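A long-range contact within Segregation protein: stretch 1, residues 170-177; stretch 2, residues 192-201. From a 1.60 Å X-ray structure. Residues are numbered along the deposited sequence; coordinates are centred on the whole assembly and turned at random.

Stretch 1, residues 170-177: RLLGILVT
Stretch 2 192-201: QLRAHFGEKV

Strand 170-177 packs against the last turns of a helix, residues 192-197, and the short segment that follows it, joined at a single backbone bridge between Ile174 and Val201 (CA to CA 4.5 Å). From Gly173 to Ile174 and from Lys200 to Val201 the chains run roughly the same way. The strand is extended except at Leu172, whose psi of -46° puts a kink in it; Gly173 (176/161) is nearly fully stretched. Phe197 N bonds Leu193 O at 2.8 Å and Gly198 N makes a weak bond to Arg194 O at 2.7 Å; Gly198 is the first residue to leave helical phi/psi, with positive phi (52/-131), which favours glycine. Glu199 and Lys200 form a 3-10 segment, with Val201 N bonded to Gly198 O at 3.1 Å, and Val201 itself is extended (-88/126).

The cross-stretch hydrogen bond runs from Ile174 N to Lys200 O, 2.8 Å and nearly straight at 166°. Beside it, Val201 CA makes a CA-H...O contact with Ile174 O at 3.4 Å, so both backbone polar groups of Ile174 face the second stretch. The chains run close at Gly173: its CA lies 3.2 Å from Lys200 O and 5.0 Å from Lys200 CA, and an ideal CB would lie 3.4 Å from that oxygen.

Leu171, Ile174 and Val176 point toward the second stretch, whereas Leu172 and Leu175 point away. Ile174 (chi1 m, chi2 t) is the main bump, with the largest covered area of any residue here. Its hollow is lined by Phe197, Lys200 and Val201: CD1 meets Phe197 CG at 3.8 Å, approaching the ring obliquely, and lies 4.1 Å from Lys200 CB, while Ile174 CB stands 4.3 Å from Val201 CG2. Phe197 (chi1 m, chi2 -67°) points toward the strand.

Further along the strand, Val176 (chi1 t) sits in the angle between Leu193 and Val201, its CG2 4.0 Å from Leu193 CD1 and 4.1 Å from Val201 CG1. Leu193 (m, t) reaches it from one turn before Phe197; Val201 (chi1 t) projects sideways. Near the other end, Leu171 (t, p) sets CD2 3.6 Å from Lys200 CD. Here the aliphatic part of Lys200 (m, t, m, t) serves as a wall, its CB leaving sideways and the end of the chain leading away.

Within the second stretch, Arg194 (m, t, t, chi4 -74°) makes a weak hydrogen bond from NH1 to Val201 O, 3.3 Å and 129°, linking helix to the segment after it. Together the two stretches bury 346 Å², counting both sides.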

# COMPACT_ATOMS: atom_id res chain seq x y z
N ARG A 170 11.73 7.47 -17.16
CA ARG A 170 10.65 7.97 -16.33
C ARG A 170 10.72 7.37 -14.94
O ARG A 170 11.24 6.27 -14.73
CB ARG A 170 9.29 7.64 -16.94
CG ARG A 170 9.06 6.15 -17.15
CD ARG A 170 7.58 5.81 -17.23
NE ARG A 170 6.87 6.59 -18.24
CZ ARG A 170 5.55 6.54 -18.42
NH1 ARG A 170 4.80 5.74 -17.67
NH2 ARG A 170 4.98 7.29 -19.36
N LEU A 171 10.20 8.11 -13.97
CA LEU A 171 10.17 7.63 -12.60
C LEU A 171 9.02 6.64 -12.47
O LEU A 171 7.90 6.97 -12.82
CB LEU A 171 9.93 8.81 -11.67
CG LEU A 171 9.69 8.49 -10.20
CD1 LEU A 171 10.99 7.98 -9.59
CD2 LEU A 171 9.20 9.77 -9.51
N LEU A 172 9.30 5.43 -11.99
CA LEU A 172 8.22 4.47 -11.78
C LEU A 172 7.64 4.81 -10.41
O LEU A 172 6.42 4.89 -10.23
CB LEU A 172 8.74 3.03 -11.80
CG LEU A 172 8.72 2.28 -13.13
CD1 LEU A 172 9.10 0.82 -12.89
CD2 LEU A 172 7.33 2.35 -13.75
N GLY A 173 8.52 5.01 -9.43
CA GLY A 173 8.05 5.37 -8.11
C GLY A 173 9.12 5.50 -7.04
O GLY A 173 10.23 5.00 -7.21
N ILE A 174 8.77 6.19 -5.97
CA ILE A 174 9.66 6.37 -4.82
C ILE A 174 9.18 5.33 -3.81
O ILE A 174 7.99 5.24 -3.52
CB ILE A 174 9.50 7.76 -4.23
CG1 ILE A 174 9.95 8.81 -5.25
CG2 ILE A 174 10.33 7.87 -2.93
CD1 ILE A 174 9.44 10.20 -4.95
N LEU A 175 10.12 4.54 -3.28
CA LEU A 175 9.80 3.50 -2.32
C LEU A 175 10.36 3.77 -0.93
O LEU A 175 11.57 3.93 -0.77
CB LEU A 175 10.34 2.15 -2.79
CG LEU A 175 10.17 0.95 -1.84
CD1 LEU A 175 8.68 0.62 -1.66
CD2 LEU A 175 10.91 -0.26 -2.42
N VAL A 176 9.49 3.82 0.07
CA VAL A 176 9.94 4.03 1.44
C VAL A 176 10.36 2.66 1.99
O VAL A 176 9.58 1.71 1.97
CB VAL A 176 8.81 4.60 2.32
CG1 VAL A 176 9.31 4.79 3.74
CG2 VAL A 176 8.34 5.94 1.74
N THR A 177 11.61 2.57 2.43
CA THR A 177 12.13 1.32 2.99
C THR A 177 12.61 1.59 4.41
O THR A 177 12.68 2.74 4.86
CB THR A 177 13.34 0.78 2.18
OG1 THR A 177 14.45 1.68 2.31
CG2 THR A 177 12.98 0.66 0.70
N GLN A 192 5.15 13.35 5.02
CA GLN A 192 5.76 14.48 4.34
C GLN A 192 6.24 14.08 2.93
O GLN A 192 6.15 14.87 2.00
CB GLN A 192 6.91 15.05 5.18
CG GLN A 192 7.54 16.30 4.60
CD GLN A 192 6.51 17.34 4.21
OE1 GLN A 192 5.51 17.54 4.90
NE2 GLN A 192 6.75 18.02 3.09
N LEU A 193 6.73 12.86 2.77
CA LEU A 193 7.14 12.43 1.44
C LEU A 193 5.93 12.39 0.50
O LEU A 193 6.02 12.79 -0.65
CB LEU A 193 7.81 11.05 1.49
CG LEU A 193 9.25 11.08 2.02
CD1 LEU A 193 9.75 9.68 2.32
CD2 LEU A 193 10.14 11.76 0.98
N ARG A 194 4.80 11.91 1.01
CA ARG A 194 3.59 11.85 0.20
C ARG A 194 3.02 13.24 -0.06
O ARG A 194 2.50 13.51 -1.13
CB ARG A 194 2.53 10.96 0.87
CG ARG A 194 2.94 9.50 0.91
CD ARG A 194 1.81 8.63 1.41
NE ARG A 194 2.30 7.29 1.71
CZ ARG A 194 2.63 6.38 0.79
NH1 ARG A 194 2.51 6.64 -0.50
NH2 ARG A 194 3.12 5.22 1.18
N ALA A 195 3.12 14.12 0.93
CA ALA A 195 2.64 15.48 0.76
C ALA A 195 3.45 16.20 -0.31
O ALA A 195 2.91 16.94 -1.12
CB ALA A 195 2.73 16.24 2.08
N HIS A 196 4.76 15.97 -0.32
CA HIS A 196 5.62 16.64 -1.29
C HIS A 196 5.72 15.96 -2.66
O HIS A 196 5.80 16.65 -3.68
CB HIS A 196 7.03 16.81 -0.71
CG HIS A 196 7.89 17.74 -1.50
ND1 HIS A 196 7.54 19.05 -1.75
CD2 HIS A 196 9.09 17.54 -2.11
CE1 HIS A 196 8.48 19.62 -2.49
NE2 HIS A 196 9.43 18.72 -2.72
N PHE A 197 5.71 14.63 -2.70
CA PHE A 197 5.83 13.92 -3.97
C PHE A 197 4.56 13.23 -4.46
O PHE A 197 4.50 12.71 -5.57
CB PHE A 197 6.99 12.93 -3.88
CG PHE A 197 8.33 13.59 -3.67
CD1 PHE A 197 8.88 14.39 -4.66
CD2 PHE A 197 9.00 13.47 -2.46
CE1 PHE A 197 10.08 15.06 -4.46
CE2 PHE A 197 10.21 14.13 -2.24
CZ PHE A 197 10.75 14.93 -3.24
N GLY A 198 3.53 13.26 -3.62
CA GLY A 198 2.25 12.68 -3.99
C GLY A 198 2.19 11.25 -4.50
O GLY A 198 2.76 10.34 -3.90
N GLU A 199 1.50 11.06 -5.62
CA GLU A 199 1.31 9.75 -6.23
C GLU A 199 2.60 9.05 -6.63
O GLU A 199 2.60 7.85 -6.89
CB GLU A 199 0.39 9.87 -7.45
CG GLU A 199 0.96 10.74 -8.57
CD GLU A 199 0.01 10.89 -9.75
OE1 GLU A 199 -1.08 11.49 -9.56
OE2 GLU A 199 0.34 10.42 -10.85
N LYS A 200 3.69 9.80 -6.69
CA LYS A 200 4.97 9.21 -7.05
C LYS A 200 5.45 8.21 -6.02
O LYS A 200 6.25 7.32 -6.32
CB LYS A 200 6.02 10.31 -7.24
CG LYS A 200 5.71 11.26 -8.39
CD LYS A 200 6.78 12.31 -8.55
CE LYS A 200 6.82 13.25 -7.37
NZ LYS A 200 7.82 14.34 -7.58
N VAL A 201 4.95 8.32 -4.79
CA VAL A 201 5.38 7.41 -3.73
C VAL A 201 4.52 6.17 -3.72
O VAL A 201 3.29 6.26 -3.69
CB VAL A 201 5.27 8.10 -2.35
CG1 VAL A 201 5.86 7.19 -1.26
CG2 VAL A 201 5.98 9.46 -2.38